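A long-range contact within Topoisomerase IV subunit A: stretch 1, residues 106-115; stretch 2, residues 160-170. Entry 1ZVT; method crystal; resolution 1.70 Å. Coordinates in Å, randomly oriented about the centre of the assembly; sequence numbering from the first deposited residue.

Stretch 1 (106-115) YGFVCTFNDL
Stretch 2 (160-170) PVSDLPQLSKG

What fills the apolar centre of the contact? Phe108 and Val109, neighbours on the strand 106-111, both pack against stretch 2; the Val109 side chain meets Val161 and Leu164, and the Phe108 ring lies along Leu167 to Gly170. Val109, chi1 t, directs CG2 to 4.3 Å from Val161 CG2 and 4.3 Å from Leu164 CB; Val161 is p and lies in the 3-10 segment 161-163. Leu164 (chi1 t, chi2 p) points its CA-to-CB bond toward the strand, setting its CD2 3.8 Å from Phe108 CA and its CD1 3.6 Å from Gly107 O. Val109 thus packs on apolar carbon of Val161 and Leu164, while the Leu164 methyls cover the strand backbone at Gly107 and Phe108.

How is the Phe108 ring accommodated? With chi1 p and chi2 near 90°, it extends along the later residues of stretch 2 and meets them obliquely. Phe108 CD1 lies 3.6 Å from Leu167 O, Phe108 CZ 3.8 Å from Lys169 CA, and Phe108 CE2 3.4 Å from Gly170 O, so much of the ring's packing is against backbone. Leu167 (m, t) adds an apolar contact, its CB 3.9 Å from Phe108 CB. Gly170, at phi/psi 123/-170, has a conformation in which a CB would be jammed against the preceding carbonyl O.

What fixes the backbone register? A single beta bridge pairs Val109 with Gln166, their CA atoms 4.4 Å apart. The extended segment around Gln166 (phi/psi -82/133) runs parallel to the strand, whose Val109 is at -92/140. Val109 N donates to Pro165 O at 3.2 Å and 167°, while Leu167 N donates to Val109 O at 2.9 Å and 154°; one strand residue thus binds the residues on either side of its bridge partner. Gln166 CA also approaches Val109 O at 3.1 Å in a CA-H...O contact. A water joins the two stretches beside the bridge, donating to Gly107 O at 2.8 Å and Pro165 O at 2.7 Å.

How does the contact finish at its polar edge? Beyond the strand, residues 112-115 take helical phi/psi, and Asp114 (chi1 m) turns its CA-to-CB bond toward stretch 2. Its OD2 accepts from Thr111 N at 3.0 Å, and Asp114 N donates to Thr111 O at 3.0 Å, closing the turn. A second water donates to Asp114 OD2 at 2.6 Å and Leu167 O at 2.8 Å and accepts from Gln166 NE2 at 3.1 Å, linking carboxylate, carbonyl and amide. Gln166 is extended (t, t), and its NE2 also packs 3.9 Å from Thr111 CG2. Ser168 CB rests 3.7 Å from Asp114 OD1.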

# COMPACT_ATOMS: atom_id res chain seq x y z
N TYR A 106 2.59 11.48 6.30
CA TYR A 106 1.72 11.22 7.45
C TYR A 106 1.09 9.85 7.33
O TYR A 106 0.84 9.37 6.24
CB TYR A 106 0.61 12.28 7.50
CG TYR A 106 1.13 13.65 7.88
CD1 TYR A 106 1.69 14.50 6.92
CD2 TYR A 106 1.07 14.08 9.19
CE1 TYR A 106 2.18 15.78 7.27
CE2 TYR A 106 1.56 15.33 9.56
CZ TYR A 106 2.13 16.16 8.60
OH TYR A 106 2.59 17.40 8.97
N GLY A 107 0.82 9.20 8.46
CA GLY A 107 0.10 7.93 8.41
C GLY A 107 -0.22 7.34 9.76
O GLY A 107 -0.09 8.00 10.81
N PHE A 108 -0.67 6.10 9.75
CA PHE A 108 -1.09 5.47 11.00
C PHE A 108 -1.11 3.98 10.88
O PHE A 108 -1.15 3.42 9.79
CB PHE A 108 -2.47 6.02 11.45
CG PHE A 108 -3.58 5.87 10.42
CD1 PHE A 108 -4.37 4.73 10.40
CD2 PHE A 108 -3.86 6.90 9.50
CE1 PHE A 108 -5.41 4.57 9.44
CE2 PHE A 108 -4.89 6.76 8.56
CZ PHE A 108 -5.66 5.58 8.53
N VAL A 109 -1.08 3.32 12.03
CA VAL A 109 -1.30 1.88 12.04
C VAL A 109 -2.79 1.65 12.26
O VAL A 109 -3.42 2.37 13.04
CB VAL A 109 -0.48 1.20 13.17
CG1 VAL A 109 -0.81 -0.27 13.24
CG2 VAL A 109 1.03 1.38 12.91
N CYS A 110 -3.37 0.68 11.55
CA CYS A 110 -4.77 0.30 11.78
C CYS A 110 -4.90 -1.21 11.61
O CYS A 110 -3.89 -1.90 11.45
CB CYS A 110 -5.74 1.04 10.86
SG CYS A 110 -5.58 0.69 9.07
N THR A 111 -6.13 -1.73 11.71
CA THR A 111 -6.37 -3.13 11.38
C THR A 111 -7.18 -3.21 10.08
O THR A 111 -7.79 -2.24 9.65
CB THR A 111 -7.16 -3.87 12.48
OG1 THR A 111 -8.44 -3.26 12.64
CG2 THR A 111 -6.39 -3.87 13.83
N PHE A 112 -7.19 -4.40 9.49
CA PHE A 112 -7.97 -4.65 8.26
C PHE A 112 -9.44 -4.30 8.47
O PHE A 112 -10.10 -3.74 7.57
CB PHE A 112 -7.80 -6.12 7.85
CG PHE A 112 -8.51 -6.50 6.57
CD1 PHE A 112 -7.97 -6.17 5.33
CD2 PHE A 112 -9.71 -7.20 6.60
CE1 PHE A 112 -8.62 -6.53 4.13
CE2 PHE A 112 -10.39 -7.56 5.39
CZ PHE A 112 -9.82 -7.21 4.16
N ASN A 113 -9.96 -4.62 9.65
CA ASN A 113 -11.35 -4.30 9.96
C ASN A 113 -11.68 -2.82 9.75
O ASN A 113 -12.78 -2.50 9.32
CB ASN A 113 -11.71 -4.72 11.39
CG ASN A 113 -13.19 -4.65 11.63
OD1 ASN A 113 -13.65 -3.92 12.50
ND2 ASN A 113 -13.95 -5.36 10.81
N ASP A 114 -10.72 -1.93 10.02
CA ASP A 114 -10.91 -0.50 9.86
C ASP A 114 -11.12 -0.10 8.41
O ASP A 114 -11.67 0.95 8.16
CB ASP A 114 -9.72 0.28 10.40
CG ASP A 114 -9.61 0.17 11.91
OD1 ASP A 114 -10.67 0.24 12.58
OD2 ASP A 114 -8.49 0.02 12.41
N LEU A 115 -10.68 -0.95 7.49
CA LEU A 115 -10.88 -0.68 6.06
C LEU A 115 -12.23 -1.19 5.55
O LEU A 115 -12.65 -0.82 4.46
CB LEU A 115 -9.76 -1.33 5.24
CG LEU A 115 -8.45 -0.55 5.13
CD1 LEU A 115 -7.78 -0.46 6.46
CD2 LEU A 115 -7.54 -1.28 4.17
N PRO A 160 11.08 1.98 14.97
CA PRO A 160 10.17 0.83 15.15
C PRO A 160 8.74 1.21 14.77
O PRO A 160 8.27 2.28 15.14
CB PRO A 160 10.27 0.55 16.65
CG PRO A 160 11.62 1.09 17.05
CD PRO A 160 11.72 2.36 16.25
N VAL A 161 8.06 0.35 14.01
CA VAL A 161 6.71 0.70 13.55
C VAL A 161 5.72 0.91 14.73
O VAL A 161 4.74 1.65 14.58
CB VAL A 161 6.18 -0.31 12.48
CG1 VAL A 161 5.84 -1.62 13.11
CG2 VAL A 161 4.97 0.28 11.70
N SER A 162 5.99 0.29 15.88
CA SER A 162 5.21 0.52 17.12
C SER A 162 5.20 1.98 17.57
O SER A 162 4.33 2.38 18.34
CB SER A 162 5.72 -0.37 18.26
OG SER A 162 7.12 -0.19 18.46
N ASP A 163 6.18 2.77 17.12
CA ASP A 163 6.24 4.21 17.44
C ASP A 163 5.13 5.03 16.76
O ASP A 163 4.81 6.14 17.22
CB ASP A 163 7.60 4.80 17.04
CG ASP A 163 8.69 4.52 18.06
OD1 ASP A 163 8.41 3.82 19.06
OD2 ASP A 163 9.82 5.02 17.84
N LEU A 164 4.55 4.50 15.70
CA LEU A 164 3.50 5.19 14.99
C LEU A 164 2.12 4.88 15.60
O LEU A 164 1.70 3.71 15.63
CB LEU A 164 3.53 4.79 13.51
CG LEU A 164 2.61 5.59 12.58
CD1 LEU A 164 2.97 7.06 12.54
CD2 LEU A 164 2.70 5.00 11.21
N PRO A 165 1.42 5.92 16.11
CA PRO A 165 0.14 5.68 16.77
C PRO A 165 -0.88 4.99 15.89
O PRO A 165 -0.94 5.21 14.67
CB PRO A 165 -0.34 7.10 17.14
CG PRO A 165 0.93 7.89 17.30
CD PRO A 165 1.80 7.35 16.17
N GLN A 166 -1.68 4.13 16.53
CA GLN A 166 -2.79 3.45 15.88
C GLN A 166 -4.03 4.34 15.81
O GLN A 166 -4.39 4.98 16.79
CB GLN A 166 -3.09 2.13 16.61
CG GLN A 166 -4.23 1.33 15.99
CD GLN A 166 -4.34 -0.09 16.51
OE1 GLN A 166 -3.54 -0.54 17.33
NE2 GLN A 166 -5.33 -0.83 16.00
N LEU A 167 -4.65 4.40 14.64
CA LEU A 167 -5.88 5.15 14.41
C LEU A 167 -6.83 4.31 13.56
O LEU A 167 -6.41 3.31 12.97
CB LEU A 167 -5.59 6.47 13.68
CG LEU A 167 -4.77 7.54 14.41
CD1 LEU A 167 -4.46 8.68 13.45
CD2 LEU A 167 -5.48 8.07 15.70
N SER A 168 -8.10 4.71 13.49
CA SER A 168 -9.07 3.99 12.64
C SER A 168 -9.27 4.73 11.33
O SER A 168 -9.84 4.18 10.39
CB SER A 168 -10.41 3.81 13.35
OG SER A 168 -10.95 5.07 13.67
N LYS A 169 -8.84 5.98 11.30
CA LYS A 169 -8.90 6.82 10.11
C LYS A 169 -8.23 8.17 10.38
O LYS A 169 -7.84 8.45 11.53
CB LYS A 169 -10.36 7.06 9.71
CG LYS A 169 -11.14 7.86 10.76
CD LYS A 169 -12.64 7.99 10.40
CE LYS A 169 -13.33 8.99 11.32
NZ LYS A 169 -12.93 8.85 12.77
N GLY A 170 -8.12 8.99 9.35
CA GLY A 170 -7.69 10.40 9.47
C GLY A 170 -6.48 10.72 8.62
O GLY A 170 -6.05 9.91 7.77
O HOH W 1 -0.30 7.62 13.57
O HOH W 2 -7.17 1.09 14.41